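Local coordinates for protein spermidine N(1)-acetyltransferase (Vibrio cholerae serotype O1, PDB 7KWJ) that transfers an acetyl group from acetyl-coenzyme A to the primary amino groups of spermidine and spermine, protecting the bacterium against polyamine toxicity, at residues 3-7 against 102-106. The protein carries 10 engineered substitutions. Residues are numbered along the deposited sequence; the frame is centred on the assembly and turned at random.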
loop_
_atom_site.group_PDB
_atom_site.type_symbol
_atom_site.label_atom_id
_atom_site.label_comp_id
_atom_site.label_asym_id
_atom_site.label_seq_id
_atom_site.Cartn_x
_atom_site.Cartn_y
_atom_site.Cartn_z
ATOM N N SER B 3 -40.989 -14.426 25.544
ATOM C CA SER B 3 -39.845 -13.995 24.750
ATOM C C SER B 3 -39.060 -15.199 24.238
ATOM O O SER B 3 -38.021 -15.559 24.792
ATOM C CB SER B 3 -38.933 -13.083 25.575
ATOM O OG SER B 3 -39.621 -11.913 25.985
ATOM N N GLN B 4 -39.567 -15.818 23.173
ATOM C CA GLN B 4 -38.930 -16.983 22.577
ATOM C C GLN B 4 -37.926 -16.622 21.490
ATOM O O GLN B 4 -37.183 -17.501 21.039
ATOM C CB GLN B 4 -39.993 -17.921 21.995
ATOM C CG GLN B 4 -41.089 -18.299 22.982
ATOM C CD GLN B 4 -42.159 -19.180 22.362
ATOM O OE1 GLN B 4 -43.354 -18.933 22.528
ATOM N NE2 GLN B 4 -41.734 -20.217 21.649
ATOM N N LEU B 5 -37.886 -15.365 21.062
ATOM C CA LEU B 5 -36.952 -14.912 20.045
ATOM C C LEU B 5 -35.684 -14.367 20.697
ATOM O O LEU B 5 -35.654 -14.054 21.890
ATOM C CB LEU B 5 -37.599 -13.838 19.169
ATOM C CG LEU B 5 -38.900 -14.249 18.474
ATOM C CD1 LEU B 5 -39.657 -13.027 17.982
ATOM C CD2 LEU B 5 -38.616 -15.202 17.323
ATOM N N THR B 6 -34.627 -14.255 19.893
ATOM C CA THR B 6 -33.331 -13.800 20.382
ATOM C C THR B 6 -32.675 -12.900 19.348
ATOM O O THR B 6 -32.644 -13.232 18.159
ATOM C CB THR B 6 -32.407 -14.985 20.695
ATOM O OG1 THR B 6 -32.207 -15.766 19.510
ATOM C CG2 THR B 6 -33.006 -15.863 21.783
ATOM N N LEU B 7 -32.151 -11.765 19.804
ATOM C CA LEU B 7 -31.363 -10.882 18.959
ATOM C C LEU B 7 -29.914 -11.347 18.933
ATOM O O LEU B 7 -29.385 -11.858 19.924
ATOM C CB LEU B 7 -31.433 -9.438 19.459
ATOM C CG LEU B 7 -32.393 -8.517 18.705
ATOM C CD1 LEU B 7 -33.806 -9.077 18.722
ATOM C CD2 LEU B 7 -32.356 -7.115 19.297
ATOM N N LEU B 102 -39.910 -7.421 18.809
ATOM C CA LEU B 102 -38.586 -6.989 18.377
ATOM C C LEU B 102 -38.419 -5.483 18.509
ATOM O O LEU B 102 -37.301 -5.002 18.726
ATOM C CB LEU B 102 -38.343 -7.425 16.934
ATOM C CG LEU B 102 -38.572 -8.914 16.660
ATOM C CD1 LEU B 102 -38.463 -9.204 15.170
ATOM C CD2 LEU B 102 -37.597 -9.770 17.456
ATOM N N ILE B 103 -39.508 -4.724 18.378
ATOM C CA ILE B 103 -39.436 -3.283 18.593
ATOM C C ILE B 103 -39.078 -2.988 20.044
ATOM O O ILE B 103 -38.210 -2.155 20.333
ATOM C CB ILE B 103 -40.764 -2.614 18.195
ATOM C CG1 ILE B 103 -40.991 -2.747 16.687
ATOM C CG2 ILE B 103 -40.761 -1.149 18.612
ATOM C CD1 ILE B 103 -42.412 -2.452 16.248
ATOM N N ASN B 104 -39.736 -3.674 20.980
ATOM C CA ASN B 104 -39.449 -3.444 22.391
ATOM C C ASN B 104 -38.095 -4.017 22.783
ATOM O O ASN B 104 -37.452 -3.509 23.709
ATOM C CB ASN B 104 -40.554 -4.047 23.258
ATOM C CG ASN B 104 -40.671 -3.368 24.610
ATOM O OD1 ASN B 104 -40.128 -3.843 25.609
ATOM N ND2 ASN B 104 -41.380 -2.245 24.646
ATOM N N ARG B 105 -37.645 -5.068 22.096
ATOM C CA ARG B 105 -36.321 -5.611 22.371
ATOM C C ARG B 105 -35.232 -4.652 21.906
ATOM O O ARG B 105 -34.211 -4.484 22.584
ATOM C CB ARG B 105 -36.160 -6.970 21.690
ATOM C CG ARG B 105 -35.039 -7.823 22.261
ATOM C CD ARG B 105 -35.437 -8.453 23.588
ATOM N NE ARG B 105 -36.583 -9.348 23.442
ATOM C CZ ARG B 105 -36.504 -10.616 23.050
ATOM N NH1 ARG B 105 -35.328 -11.157 22.757
ATOM N NH2 ARG B 105 -37.606 -11.347 22.948
ATOM N N ALA B 106 -35.432 -4.014 20.751
ATOM C CA ALA B 106 -34.470 -3.027 20.276
ATOM C C ALA B 106 -34.433 -1.812 21.191
ATOM O O ALA B 106 -33.353 -1.313 21.529
ATOM C CB ALA B 106 -34.813 -2.610 18.847
#
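R105 and L102, one turn apart on helix 98-113, meet L5, just before strand 6-9, and L7 within it in a mixed contact: an arginine-to-carbonyl hydrogen bond beside leucine packing. In this GNAT fold the helix packs across a face of the mixed sheet, and the contact joins it to an outermost strand of the sheet within this chain. The polar half is one hydrogen bond, from R105 NH1 to L5 O at 3.0 Å, nearly straight at 166°. The acceptor lies in the guanidinium plane, at its edge, whereas NH1 stands above the carbonyl plane of L5, 52° out of it and off the lone-pair directions. R105 reaches it with CG anti to its backbone N (chi1 -161°) and bends at chi2 and chi3. The CG methylene serves the apolar half: R105 CG lies 4.0 Å from L7 CD1, the two side chains running past each other in opposite senses. L102 CD2 touches both leucines, at 3.9 Å from L5 CD1 and 4.1 Å from L7 CD1; its side chain crosses that of L5 at about a right angle. L102 also packs on I87, and L5 approaches F98, both acetyl-CoA-binding residues, which puts this packing next to residues of the cofactor site. R105 thus ties the chain entering the strand to the helix by a directional bond, while its aliphatic stem extends the leucine packing.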